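PDB 6D1P: glycosyl hydrolases family 2, sugar binding domain protein, which probably hydrolyses O-glycosidic bonds as a gut-bacterial beta-glucuronidase of glycoside hydrolase family 2. Local coordinates for residues N104-L109 with D140-V145; V120-T125 with G160-A165; Q709-G714 with N741-L746; P716-L721 with E736-N741. All blocks are in the same frame, centred on the assembly; numbering follows the deposited sequence.

Interaction 1: N104-L109 with D140-V145; sequences NGRTCL and DITEAV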
loop_
_atom_site.group_PDB
_atom_site.type_symbol
_atom_site.label_atom_id
_atom_site.label_comp_id
_atom_site.label_asym_id
_atom_site.label_seq_id
_atom_site.Cartn_x
_atom_site.Cartn_y
_atom_site.Cartn_z
ATOM N N ASN A 104 -4.581 43.196 -12.231
ATOM C CA ASN A 104 -3.470 42.757 -11.384
ATOM C C ASN A 104 -3.985 42.138 -10.086
ATOM O O ASN A 104 -3.403 42.307 -9.012
ATOM C CB ASN A 104 -2.506 43.909 -11.097
ATOM C CG ASN A 104 -2.045 44.602 -12.357
ATOM O OD1 ASN A 104 -2.104 45.830 -12.455
ATOM N ND2 ASN A 104 -1.598 43.820 -13.341
ATOM N N GLY A 105 -5.114 41.444 -10.183
ATOM C CA GLY A 105 -5.595 40.655 -9.073
ATOM C C GLY A 105 -4.667 39.490 -8.797
ATOM O O GLY A 105 -3.781 39.154 -9.588
ATOM N N ARG A 106 -4.872 38.862 -7.644
ATOM C CA ARG A 106 -4.036 37.752 -7.216
ATOM C C ARG A 106 -4.883 36.501 -7.038
ATOM O O ARG A 106 -6.036 36.571 -6.594
ATOM C CB ARG A 106 -3.283 38.113 -5.937
ATOM C CG ARG A 106 -2.462 39.378 -6.108
ATOM C CD ARG A 106 -1.220 39.381 -5.251
ATOM N NE ARG A 106 -0.299 38.299 -5.587
ATOM C CZ ARG A 106 0.553 38.323 -6.609
ATOM N NH1 ARG A 106 0.594 39.368 -7.422
ATOM N NH2 ARG A 106 1.363 37.294 -6.826
ATOM N N THR A 107 -4.316 35.359 -7.423
ATOM C CA THR A 107 -5.021 34.085 -7.415
ATOM C C THR A 107 -4.314 33.138 -6.460
ATOM O O THR A 107 -3.110 32.899 -6.596
ATOM C CB THR A 107 -5.092 33.447 -8.814
ATOM O OG1 THR A 107 -5.685 34.356 -9.745
ATOM C CG2 THR A 107 -5.944 32.187 -8.770
ATOM N N CYS A 108 -5.071 32.589 -5.514
ATOM C CA CYS A 108 -4.538 31.683 -4.510
ATOM C C CYS A 108 -5.351 30.403 -4.445
ATOM O O CYS A 108 -6.586 30.422 -4.535
ATOM C CB CYS A 108 -4.532 32.328 -3.127
ATOM S SG CYS A 108 -3.305 33.610 -2.978
ATOM N N LEU A 109 -4.647 29.292 -4.275
ATOM C CA LEU A 109 -5.268 28.081 -3.773
ATOM C C LEU A 109 -5.243 28.155 -2.256
ATOM O O LEU A 109 -4.189 28.393 -1.655
ATOM C CB LEU A 109 -4.537 26.844 -4.270
ATOM C CG LEU A 109 -4.606 26.678 -5.785
ATOM C CD1 LEU A 109 -3.768 25.491 -6.216
ATOM C CD2 LEU A 109 -6.050 26.490 -6.213
ATOM N N ASP A 140 0.103 31.184 -3.388
ATOM C CA ASP A 140 -0.160 32.251 -4.345
ATOM C C ASP A 140 0.365 31.808 -5.706
ATOM O O ASP A 140 1.578 31.787 -5.936
ATOM C CB ASP A 140 0.491 33.556 -3.881
ATOM C CG ASP A 140 -0.060 34.779 -4.608
ATOM O OD1 ASP A 140 -0.096 34.759 -5.856
ATOM O OD2 ASP A 140 -0.463 35.759 -3.926
ATOM N N ILE A 141 -0.542 31.450 -6.613
ATOM C CA ILE A 141 -0.131 30.909 -7.905
ATOM C C ILE A 141 -0.137 31.971 -8.996
ATOM O O ILE A 141 0.010 31.641 -10.180
ATOM C CB ILE A 141 -1.007 29.717 -8.302
ATOM C CG1 ILE A 141 -2.438 30.185 -8.531
ATOM C CG2 ILE A 141 -0.955 28.645 -7.223
ATOM C CD1 ILE A 141 -3.334 29.101 -9.019
ATOM N N THR A 142 -0.256 33.244 -8.616
ATOM C CA THR A 142 -0.500 34.319 -9.575
ATOM C C THR A 142 0.608 34.405 -10.617
ATOM O O THR A 142 0.342 34.418 -11.825
ATOM C CB THR A 142 -0.656 35.647 -8.822
ATOM O OG1 THR A 142 -1.786 35.568 -7.946
ATOM C CG2 THR A 142 -0.861 36.798 -9.785
ATOM N N GLU A 143 1.860 34.453 -10.172
ATOM C CA GLU A 143 2.950 34.635 -11.119
ATOM C C GLU A 143 3.194 33.386 -11.956
ATOM O O GLU A 143 3.564 33.494 -13.131
ATOM C CB GLU A 143 4.220 35.068 -10.381
ATOM C CG GLU A 143 4.291 36.580 -10.213
ATOM C CD GLU A 143 3.864 37.312 -11.490
ATOM O OE1 GLU A 143 2.708 37.808 -11.552
ATOM O OE2 GLU A 143 4.683 37.369 -12.442
ATOM N N ALA A 144 2.974 32.199 -11.388
ATOM C CA ALA A 144 3.215 30.978 -12.148
ATOM C C ALA A 144 2.136 30.753 -13.199
ATOM O O ALA A 144 2.429 30.218 -14.281
ATOM C CB ALA A 144 3.306 29.780 -11.207
ATOM N N VAL A 145 0.891 31.147 -12.905
ATOM C CA VAL A 145 -0.155 31.073 -13.918
ATOM C C VAL A 145 0.198 31.974 -15.092
ATOM O O VAL A 145 0.081 31.586 -16.262
ATOM C CB VAL A 145 -1.524 31.445 -13.324
ATOM C CG1 VAL A 145 -2.519 31.676 -14.438
ATOM C CG2 VAL A 145 -2.036 30.344 -12.407
#
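Arg106 carries much of this contact, and its chain can be traced outward from strand 106-111. CB lies 3.6 Å from Thr142 OG1. CG stands anti to the carbonyl carbon (chi1 -56°), and the chain then bends at chi3, so that CD passes near Asp140 OD2 and the guanidinium is brought side-on to the carboxylate. NE gives a nearly straight bond to the syn lone pair of Asp140 OD2 (3.0 Å, 175° at the hydrogen), with that oxygen in the guanidinium plane. CZ lies against Thr142 CB, and NH1 comes nearest to Thr142 CG2. NH2 donates to Asp140 OD1 at 3.1 Å in a more bent bond; the guanidinium and carboxylate planes are 38° apart, and OD1 is met from above the carboxylate plane. One guanidinium face is covered near its rim by Thr142 CB, 3.3 Å from NH2.

Asp140 OD1 also takes Thr142 N on its anti lone pair, closing an Asx turn, and Thr142 OG1 donates to the syn lone pair of OD1 (2.8 Å). Thr142 OG1 in turn accepts from Thr107 N at 2.6 Å. Ile141 N donates to Thr107 O (2.9 Å), and Ile141 occupies the N-cap position of helix 142-149. Its CD1 reaches Leu109 CG, on the buried side where Ile98 and Val122 also pack.

Cys108 and Asp140 form a non-hydrogen-bonded antiparallel pair at the end of edge strand 137-140; one residue, Ile141, separates it from helix 142-149. With three donors on OD1 and a fourth on OD2, the carboxylate is held in a fixed rotation and would be expected to stay ionised.

Interaction 2: V120-T125 with G160-A165; sequences VYVYTT and GKIPIA
Val120 enters the contact through its backbone, its carbonyl carbon lying beside Ala165 O. Tyr121 then makes the hydrogen-bonded antiparallel pair with Ala165: its N donates nearly along the Ala165 C=O axis (2.8 Å), and Ala165 N returns a bond to Tyr121 O at 3.0 Å, in the carbonyl plane. The ring, with CG anti to the carbonyl carbon (chi1 -63°), swings away from the neighbouring strand. Ala165 O sits at its edge, Trp91 meets the ring, and the hydroxyl bonds Glu119 OE1.

Val122 faces the other way, in a non-hydrogen-bonded pair with Ile164. Its two methyls divide the work: CG2, beside the backbone N, touches Ile164 CD1 at 3.8 Å, while CG1 meets Ile162 CG2 at 4.0 Å. Ile141 and Ala144 cover this same face.

At Tyr123 the strand gives way to a type II' turn running from Val122 to Thr125. Its N still reaches Pro163 O in an almost straight bond (2.9 Å, 177°), although the donor lies above the carbonyl plane. CD2 of the ring approaches Pro163 CG obliquely, and Thr124 CG2 lies over the centre of one ring face.

The turn joins strands 117-122 and 125-131 as a tight beta hairpin, with 162-169 as the inner neighbour of 117-122. Such antiparallel pairing, with an aliphatic face turned inward, is typical of the beta-sandwich sugar-binding domain of family 2 glycoside hydrolases.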
loop_
_atom_site.group_PDB
_atom_site.type_symbol
_atom_site.label_atom_id
_atom_site.label_comp_id
_atom_site.label_asym_id
_atom_site.label_seq_id
_atom_site.Cartn_x
_atom_site.Cartn_y
_atom_site.Cartn_z
ATOM N N VAL A 120 2.721 22.148 -3.541
ATOM C CA VAL A 120 1.798 22.653 -4.551
ATOM C C VAL A 120 2.571 23.012 -5.818
ATOM O O VAL A 120 3.562 23.748 -5.759
ATOM C CB VAL A 120 1.027 23.876 -4.032
ATOM C CG1 VAL A 120 -0.081 24.227 -4.991
ATOM C CG2 VAL A 120 0.491 23.595 -2.659
ATOM N N TYR A 121 2.089 22.531 -6.966
ATOM C CA TYR A 121 2.753 22.761 -8.241
ATOM C C TYR A 121 1.775 23.330 -9.253
ATOM O O TYR A 121 0.657 22.830 -9.386
ATOM C CB TYR A 121 3.343 21.468 -8.798
ATOM C CG TYR A 121 4.427 20.845 -7.958
ATOM C CD1 TYR A 121 4.120 20.095 -6.822
ATOM C CD2 TYR A 121 5.762 20.967 -8.326
ATOM C CE1 TYR A 121 5.130 19.506 -6.065
ATOM C CE2 TYR A 121 6.771 20.389 -7.576
ATOM C CZ TYR A 121 6.460 19.662 -6.450
ATOM O OH TYR A 121 7.484 19.088 -5.721
ATOM N N VAL A 122 2.194 24.384 -9.947
ATOM C CA VAL A 122 1.607 24.805 -11.215
ATOM C C VAL A 122 2.500 24.251 -12.320
ATOM O O VAL A 122 3.693 24.581 -12.387
ATOM C CB VAL A 122 1.511 26.335 -11.312
ATOM C CG1 VAL A 122 1.183 26.760 -12.752
ATOM C CG2 VAL A 122 0.495 26.899 -10.320
ATOM N N TYR A 123 1.936 23.414 -13.186
ATOM C CA TYR A 123 2.742 22.679 -14.156
ATOM C C TYR A 123 3.988 22.105 -13.472
ATOM O O TYR A 123 3.855 21.342 -12.511
ATOM C CB TYR A 123 3.098 23.579 -15.343
ATOM C CG TYR A 123 3.669 22.833 -16.527
ATOM C CD1 TYR A 123 4.823 23.280 -17.157
ATOM C CD2 TYR A 123 3.068 21.667 -17.001
ATOM C CE1 TYR A 123 5.368 22.594 -18.238
ATOM C CE2 TYR A 123 3.598 20.978 -18.082
ATOM C CZ TYR A 123 4.757 21.449 -18.699
ATOM O OH TYR A 123 5.302 20.776 -19.773
ATOM N N THR A 124 5.196 22.475 -13.903
ATOM C CA THR A 124 6.404 21.869 -13.359
ATOM C C THR A 124 7.099 22.742 -12.331
ATOM O O THR A 124 8.269 22.504 -12.022
ATOM C CB THR A 124 7.392 21.538 -14.473
ATOM O OG1 THR A 124 7.856 22.758 -15.063
ATOM C CG2 THR A 124 6.727 20.678 -15.518
ATOM N N THR A 125 6.409 23.734 -11.795
ATOM C CA THR A 125 6.997 24.712 -10.897
ATOM C C THR A 125 6.366 24.554 -9.519
ATOM O O THR A 125 5.139 24.640 -9.384
ATOM C CB THR A 125 6.769 26.125 -11.433
ATOM O OG1 THR A 125 7.263 26.206 -12.773
ATOM C CG2 THR A 125 7.492 27.150 -10.563
ATOM N N GLY A 160 -5.759 26.455 -22.853
ATOM C CA GLY A 160 -5.893 27.592 -21.983
ATOM C C GLY A 160 -6.123 27.287 -20.517
ATOM O O GLY A 160 -6.050 28.212 -19.702
ATOM N N LYS A 161 -6.405 26.037 -20.144
ATOM C CA LYS A 161 -6.559 25.697 -18.733
ATOM C C LYS A 161 -5.188 25.492 -18.084
ATOM O O LYS A 161 -4.160 25.418 -18.762
ATOM C CB LYS A 161 -7.438 24.459 -18.574
ATOM C CG LYS A 161 -8.861 24.685 -19.057
ATOM C CD LYS A 161 -9.621 23.383 -19.277
ATOM C CE LYS A 161 -10.452 22.988 -18.065
ATOM N NZ LYS A 161 -11.547 22.042 -18.447
ATOM N N ILE A 162 -5.171 25.415 -16.761
ATOM C CA ILE A 162 -3.935 25.413 -15.984
ATOM C C ILE A 162 -3.790 24.064 -15.292
ATOM O O ILE A 162 -4.707 23.642 -14.587
ATOM C CB ILE A 162 -3.889 26.550 -14.949
ATOM C CG1 ILE A 162 -4.233 27.885 -15.614
ATOM C CG2 ILE A 162 -2.509 26.642 -14.322
ATOM C CD1 ILE A 162 -3.329 28.239 -16.768
ATOM N N PRO A 163 -2.658 23.373 -15.439
ATOM C CA PRO A 163 -2.469 22.105 -14.724
ATOM C C PRO A 163 -1.935 22.292 -13.309
ATOM O O PRO A 163 -0.924 22.969 -13.076
ATOM C CB PRO A 163 -1.467 21.345 -15.614
ATOM C CG PRO A 163 -0.916 22.369 -16.610
ATOM C CD PRO A 163 -1.472 23.723 -16.234
ATOM N N ILE A 164 -2.632 21.679 -12.357
ATOM C CA ILE A 164 -2.328 21.765 -10.935
ATOM C C ILE A 164 -1.979 20.367 -10.437
ATOM O O ILE A 164 -2.663 19.394 -10.770
ATOM C CB ILE A 164 -3.526 22.342 -10.156
ATOM C CG1 ILE A 164 -3.796 23.769 -10.613
ATOM C CG2 ILE A 164 -3.289 22.316 -8.635
ATOM C CD1 ILE A 164 -2.604 24.679 -10.439
ATOM N N ALA A 165 -0.923 20.261 -9.646
ATOM C CA ALA A 165 -0.640 19.018 -8.951
ATOM C C ALA A 165 -0.275 19.333 -7.514
ATOM O O ALA A 165 0.361 20.354 -7.229
ATOM C CB ALA A 165 0.482 18.210 -9.620
#

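Interaction 3: Q709-G714 with N741-L746; sequences QTRTWG and NGIRCL
The Trp713 indole lies with one face on the backbone of residues 745-746. Cys745 CA sits over the five-membered ring, 3.8 Å from its centroid, and Leu746 CB over the six-membered ring at 3.9 Å; both are CH-pi contacts about 20° off the normal. Leu746 N is also above this face, 3.5 Å from Trp713 CE2. Trp634 meets the indole edge-to-face, and NE1 bonds Asp747 OD2. The crowded chi1 of Trp713 (58°), with CG between backbone N and carbonyl carbon, places the ring there.

The second flat group, the Arg711 guanidinium, has Ile743 CD1 over one face, offset toward the rim, 3.8 Å from NE. Between the two, Ile743 CG2 touches Trp713 CB and Thr712 O and also meets Gln709 NE2.

Gln709 extends fully from its backbone and comes tip to tip with Leu746. Its NE2 donates to Arg711 O (3.2 Å) and, weakly, to Arg744 O (3.5 Å). A water accepts from Arg744 N and donates weakly to Gln709 OE1.

Gln709 ends strand 698-709; the rest of both segments is loop. The contact sits where the sheet of 698-709 meets the one containing 718-723 and 730-738, a loop-on-loop junction with a CH-pi-packed tryptophan.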
loop_
_atom_site.group_PDB
_atom_site.type_symbol
_atom_site.label_atom_id
_atom_site.label_comp_id
_atom_site.label_asym_id
_atom_site.label_seq_id
_atom_site.Cartn_x
_atom_site.Cartn_y
_atom_site.Cartn_z
ATOM N N GLN A 709 -35.011 -15.230 27.893
ATOM C CA GLN A 709 -34.500 -16.580 27.725
ATOM C C GLN A 709 -34.109 -17.132 29.085
ATOM O O GLN A 709 -33.264 -16.556 29.778
ATOM C CB GLN A 709 -33.314 -16.596 26.761
ATOM C CG GLN A 709 -32.430 -17.835 26.839
ATOM C CD GLN A 709 -31.264 -17.769 25.855
ATOM O OE1 GLN A 709 -31.417 -17.289 24.722
ATOM N NE2 GLN A 709 -30.090 -18.232 26.288
ATOM N N THR A 710 -34.726 -18.245 29.459
ATOM C CA THR A 710 -34.484 -18.857 30.751
ATOM C C THR A 710 -33.565 -20.054 30.664
ATOM O O THR A 710 -33.017 -20.465 31.686
ATOM C CB THR A 710 -35.807 -19.278 31.395
ATOM O OG1 THR A 710 -36.481 -20.203 30.531
ATOM C CG2 THR A 710 -36.683 -18.057 31.612
ATOM N N ARG A 711 -33.369 -20.616 29.480
ATOM C CA ARG A 711 -32.374 -21.666 29.353
ATOM C C ARG A 711 -30.979 -21.051 29.425
ATOM O O ARG A 711 -30.738 -19.945 28.931
ATOM C CB ARG A 711 -32.591 -22.454 28.062
ATOM C CG ARG A 711 -33.926 -23.185 28.057
ATOM C CD ARG A 711 -33.913 -24.463 27.226
ATOM N NE ARG A 711 -32.679 -25.231 27.393
ATOM C CZ ARG A 711 -32.468 -26.426 26.842
ATOM N NH1 ARG A 711 -31.311 -27.066 27.016
ATOM N NH2 ARG A 711 -33.426 -26.985 26.114
ATOM N N THR A 712 -30.082 -21.740 30.120
ATOM C CA THR A 712 -28.686 -21.358 30.212
ATOM C C THR A 712 -27.905 -22.003 29.059
ATOM O O THR A 712 -28.444 -22.804 28.293
ATOM C CB THR A 712 -28.143 -21.776 31.566
ATOM O OG1 THR A 712 -28.414 -23.168 31.742
ATOM C CG2 THR A 712 -28.856 -20.998 32.674
ATOM N N TRP A 713 -26.626 -21.640 28.921
ATOM C CA TRP A 713 -25.875 -22.031 27.737
ATOM C C TRP A 713 -24.486 -22.529 28.100
ATOM O O TRP A 713 -23.876 -22.075 29.070
ATOM C CB TRP A 713 -25.755 -20.870 26.746
ATOM C CG TRP A 713 -25.102 -19.666 27.334
ATOM C CD1 TRP A 713 -23.769 -19.369 27.326
ATOM C CD2 TRP A 713 -25.750 -18.593 28.027
ATOM N NE1 TRP A 713 -23.549 -18.179 27.967
ATOM C CE2 TRP A 713 -24.747 -17.679 28.405
ATOM C CE3 TRP A 713 -27.080 -18.319 28.361
ATOM C CZ2 TRP A 713 -25.029 -16.508 29.112
ATOM C CZ3 TRP A 713 -27.365 -17.148 29.064
ATOM C CH2 TRP A 713 -26.343 -16.258 29.428
ATOM N N GLY A 714 -23.996 -23.477 27.304
ATOM C CA GLY A 714 -22.619 -23.921 27.368
ATOM C C GLY A 714 -21.726 -23.088 26.469
ATOM O O GLY A 714 -22.092 -21.997 26.022
ATOM N N ASN A 741 -26.697 -27.526 22.373
ATOM C CA ASN A 741 -28.119 -27.824 22.447
ATOM C C ASN A 741 -28.942 -26.768 21.725
ATOM O O ASN A 741 -30.176 -26.788 21.797
ATOM C CB ASN A 741 -28.566 -27.958 23.909
ATOM C CG ASN A 741 -27.682 -28.922 24.715
ATOM O OD1 ASN A 741 -27.222 -28.591 25.812
ATOM N ND2 ASN A 741 -27.432 -30.111 24.161
ATOM N N GLY A 742 -28.282 -25.850 21.019
ATOM C CA GLY A 742 -28.973 -24.829 20.263
ATOM C C GLY A 742 -29.301 -23.568 21.023
ATOM O O GLY A 742 -30.097 -22.757 20.533
ATOM N N ILE A 743 -28.719 -23.367 22.198
ATOM C CA ILE A 743 -29.002 -22.185 23.005
ATOM C C ILE A 743 -28.001 -21.089 22.648
ATOM O O ILE A 743 -26.783 -21.324 22.632
ATOM C CB ILE A 743 -28.949 -22.520 24.507
ATOM C CG1 ILE A 743 -29.813 -23.748 24.813
ATOM C CG2 ILE A 743 -29.399 -21.321 25.330
ATOM C CD1 ILE A 743 -31.241 -23.634 24.284
ATOM N N ARG A 744 -28.515 -19.894 22.353
ATOM C CA ARG A 744 -27.643 -18.752 22.106
ATOM C C ARG A 744 -26.710 -18.527 23.296
ATOM O O ARG A 744 -27.129 -18.570 24.458
ATOM C CB ARG A 744 -28.474 -17.485 21.830
ATOM C CG ARG A 744 -27.604 -16.265 21.421
ATOM C CD ARG A 744 -28.415 -14.998 21.068
ATOM N NE ARG A 744 -29.152 -15.148 19.818
ATOM C CZ ARG A 744 -29.814 -14.175 19.193
ATOM N NH1 ARG A 744 -29.849 -12.941 19.691
ATOM N NH2 ARG A 744 -30.434 -14.444 18.048
ATOM N N CYS A 745 -25.431 -18.304 23.004
ATOM C CA CYS A 745 -24.446 -18.009 24.042
ATOM C C CYS A 745 -24.456 -16.508 24.278
ATOM O O CYS A 745 -23.796 -15.753 23.564
ATOM C CB CYS A 745 -23.067 -18.496 23.628
ATOM S SG CYS A 745 -23.054 -20.171 23.034
ATOM N N LEU A 746 -25.182 -16.070 25.298
ATOM C CA LEU A 746 -25.513 -14.660 25.438
ATOM C C LEU A 746 -24.385 -13.834 26.044
ATOM O O LEU A 746 -24.507 -12.606 26.129
ATOM C CB LEU A 746 -26.792 -14.513 26.265
ATOM C CG LEU A 746 -28.077 -14.909 25.529
ATOM C CD1 LEU A 746 -29.277 -14.997 26.477
ATOM C CD2 LEU A 746 -28.364 -13.915 24.408
HETATM O O HOH W 1 -31.403 -19.426 22.160
#

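Interaction 4: P716-L721 with E736-N741; sequences PSRILL and ELIDEN
A crowded chi1 of 67° puts Ile738 CG1 between its backbone N and carbonyl carbon, which turns the branch across the sheet until CG1 lies 3.7 Å from Arg718 CB. CD1, at the end of an anti chi2, then meets Leu720 CD1 at 4.1 Å, the two side chains crossing at about a right angle. Glu736 is extended, its CG anti to the backbone N, and runs alongside Leu720; its OE2 forms a salt bridge with Arg744. On the opposite face Ile719 and Leu737 point the same way, CG1 against CD2 at 3.8 Å.

The backbone ladder is antiparallel. Leu720 and Glu736 exchange two bonds, N to O at 2.9 Å from Leu720 and at 2.8 Å from Glu736, and Ile738 N donates to Arg718 O. At the open end, Ser717 N and Arg718 N both donate to Ile738 O, at 2.8 Å and 3.2 Å, a classic beta bulge. Ser717 N lies in the carbonyl plane; Arg718 N comes from 27° above it.

Beyond the bulge Asp739 OD1 accepts from Asn741 N in an Asx turn and also from Ile743 N, while OD2 takes Gly714 N. Ile738 O is thus satisfied twice, and the Asp739 carboxylate, gripped by three backbone N-H groups, is probably favoured as the anion.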
loop_
_atom_site.group_PDB
_atom_site.type_symbol
_atom_site.label_atom_id
_atom_site.label_comp_id
_atom_site.label_asym_id
_atom_site.label_seq_id
_atom_site.Cartn_x
_atom_site.Cartn_y
_atom_site.Cartn_z
ATOM N N PRO A 716 -19.671 -21.821 23.163
ATOM C CA PRO A 716 -20.051 -21.775 21.747
ATOM C C PRO A 716 -19.605 -23.016 20.992
ATOM O O PRO A 716 -18.537 -23.578 21.241
ATOM C CB PRO A 716 -19.353 -20.511 21.242
ATOM C CG PRO A 716 -19.399 -19.596 22.436
ATOM C CD PRO A 716 -19.150 -20.518 23.625
ATOM N N SER A 717 -20.458 -23.440 20.061
ATOM C CA SER A 717 -20.288 -24.710 19.372
ATOM C C SER A 717 -20.691 -24.670 17.900
ATOM O O SER A 717 -20.162 -25.465 17.118
ATOM C CB SER A 717 -21.094 -25.792 20.111
ATOM O OG SER A 717 -21.398 -26.923 19.319
ATOM N N ARG A 718 -21.580 -23.775 17.481
ATOM C CA ARG A 718 -21.959 -23.660 16.084
ATOM C C ARG A 718 -22.223 -22.199 15.775
ATOM O O ARG A 718 -22.559 -21.406 16.659
ATOM C CB ARG A 718 -23.222 -24.468 15.730
ATOM C CG ARG A 718 -23.027 -25.951 15.542
ATOM C CD ARG A 718 -23.694 -26.423 14.248
ATOM N NE ARG A 718 -25.155 -26.422 14.300
ATOM C CZ ARG A 718 -25.935 -26.205 13.241
ATOM N NH1 ARG A 718 -25.400 -25.959 12.051
ATOM N NH2 ARG A 718 -27.253 -26.222 13.369
ATOM N N ILE A 719 -22.097 -21.857 14.498
ATOM C CA ILE A 719 -22.445 -20.534 14.008
ATOM C C ILE A 719 -23.636 -20.687 13.084
ATOM O O ILE A 719 -23.603 -21.501 12.158
ATOM C CB ILE A 719 -21.270 -19.871 13.272
ATOM C CG1 ILE A 719 -19.994 -19.951 14.111
ATOM C CG2 ILE A 719 -21.619 -18.440 12.930
ATOM C CD1 ILE A 719 -18.751 -19.483 13.383
ATOM N N LEU A 720 -24.681 -19.917 13.336
ATOM C CA LEU A 720 -25.848 -19.885 12.474
ATOM C C LEU A 720 -25.903 -18.547 11.762
ATOM O O LEU A 720 -25.685 -17.498 12.376
ATOM C CB LEU A 720 -27.141 -20.084 13.264
ATOM C CG LEU A 720 -27.331 -21.383 14.042
ATOM C CD1 LEU A 720 -28.736 -21.415 14.635
ATOM C CD2 LEU A 720 -27.092 -22.591 13.156
ATOM N N LEU A 721 -26.208 -18.581 10.474
ATOM C CA LEU A 721 -26.424 -17.368 9.701
ATOM C C LEU A 721 -27.900 -17.221 9.363
ATOM O O LEU A 721 -28.572 -18.204 9.038
ATOM C CB LEU A 721 -25.585 -17.382 8.418
ATOM C CG LEU A 721 -24.121 -17.050 8.671
ATOM C CD1 LEU A 721 -23.195 -17.436 7.475
ATOM C CD2 LEU A 721 -24.017 -15.569 9.016
ATOM N N GLU A 736 -24.830 -16.057 14.654
ATOM C CA GLU A 736 -25.250 -16.376 16.006
ATOM C C GLU A 736 -24.379 -17.505 16.529
ATOM O O GLU A 736 -24.247 -18.538 15.870
ATOM C CB GLU A 736 -26.734 -16.791 16.030
ATOM C CG GLU A 736 -27.366 -16.806 17.422
ATOM C CD GLU A 736 -28.787 -17.350 17.410
ATOM O OE1 GLU A 736 -29.000 -18.448 16.856
ATOM O OE2 GLU A 736 -29.699 -16.668 17.934
ATOM N N LEU A 737 -23.770 -17.307 17.694
ATOM C CA LEU A 737 -23.058 -18.385 18.361
ATOM C C LEU A 737 -24.053 -19.134 19.242
ATOM O O LEU A 737 -24.755 -18.512 20.049
ATOM C CB LEU A 737 -21.901 -17.828 19.190
ATOM C CG LEU A 737 -20.853 -17.082 18.359
ATOM C CD1 LEU A 737 -19.829 -16.373 19.212
ATOM C CD2 LEU A 737 -20.154 -18.058 17.414
ATOM N N ILE A 738 -24.145 -20.456 19.067
ATOM C CA ILE A 738 -25.050 -21.279 19.865
ATOM C C ILE A 738 -24.260 -22.417 20.498
ATOM O O ILE A 738 -23.172 -22.768 20.046
ATOM C CB ILE A 738 -26.235 -21.855 19.052
ATOM C CG1 ILE A 738 -25.713 -22.868 18.031
ATOM C CG2 ILE A 738 -27.034 -20.743 18.395
ATOM C CD1 ILE A 738 -26.798 -23.709 17.413
ATOM N N ASP A 739 -24.813 -22.986 21.573
ATOM C CA ASP A 739 -24.182 -24.114 22.245
ATOM C C ASP A 739 -24.585 -25.424 21.571
ATOM O O ASP A 739 -25.345 -25.451 20.604
ATOM C CB ASP A 739 -24.500 -24.140 23.755
ATOM C CG ASP A 739 -26.019 -24.352 24.086
ATOM O OD1 ASP A 739 -26.851 -24.708 23.213
ATOM O OD2 ASP A 739 -26.407 -24.082 25.259
ATOM N N GLU A 740 -24.128 -26.531 22.142
ATOM C CA GLU A 740 -24.391 -27.830 21.540
ATOM C C GLU A 740 -25.842 -28.295 21.702
ATOM O O GLU A 740 -26.179 -29.384 21.224
ATOM C CB GLU A 740 -23.450 -28.886 22.127
ATOM C CG GLU A 740 -23.544 -29.008 23.658
ATOM C CD GLU A 740 -22.977 -30.294 24.214
ATOM O OE1 GLU A 740 -23.342 -31.361 23.675
ATOM O OE2 GLU A 740 -22.184 -30.246 25.187
ATOM N N ASN A 741 -26.697 -27.526 22.373
ATOM C CA ASN A 741 -28.119 -27.824 22.447
ATOM C C ASN A 741 -28.942 -26.768 21.725
ATOM O O ASN A 741 -30.176 -26.788 21.797
ATOM C CB ASN A 741 -28.566 -27.958 23.909
ATOM C CG ASN A 741 -27.682 -28.922 24.715
ATOM O OD1 ASN A 741 -27.222 -28.591 25.812
ATOM N ND2 ASN A 741 -27.432 -30.111 24.161
#

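In the fold
Interactions 1 and 2 share the sugar-binding domain, their centres 12 Å apart. Their segments alternate along the chain, and Leu109 of the four-stranded sheet, with Ile141 and Ala144 at the start of helix 142-149, packs on Val120, Val122 and Ile164 of the six-stranded sheet. Interactions 3 and 4 come much later in sequence, with centres 9 Å apart. The hairpin of interaction 4 falls within the span bracketed by interaction 3; they share Asn741 and are tied by the backbone link between Cys745 and Leu737, a probable hydrogen bond. The two pairs lie in different beta domains, about 60 to 70 Å apart between centres, and do not touch.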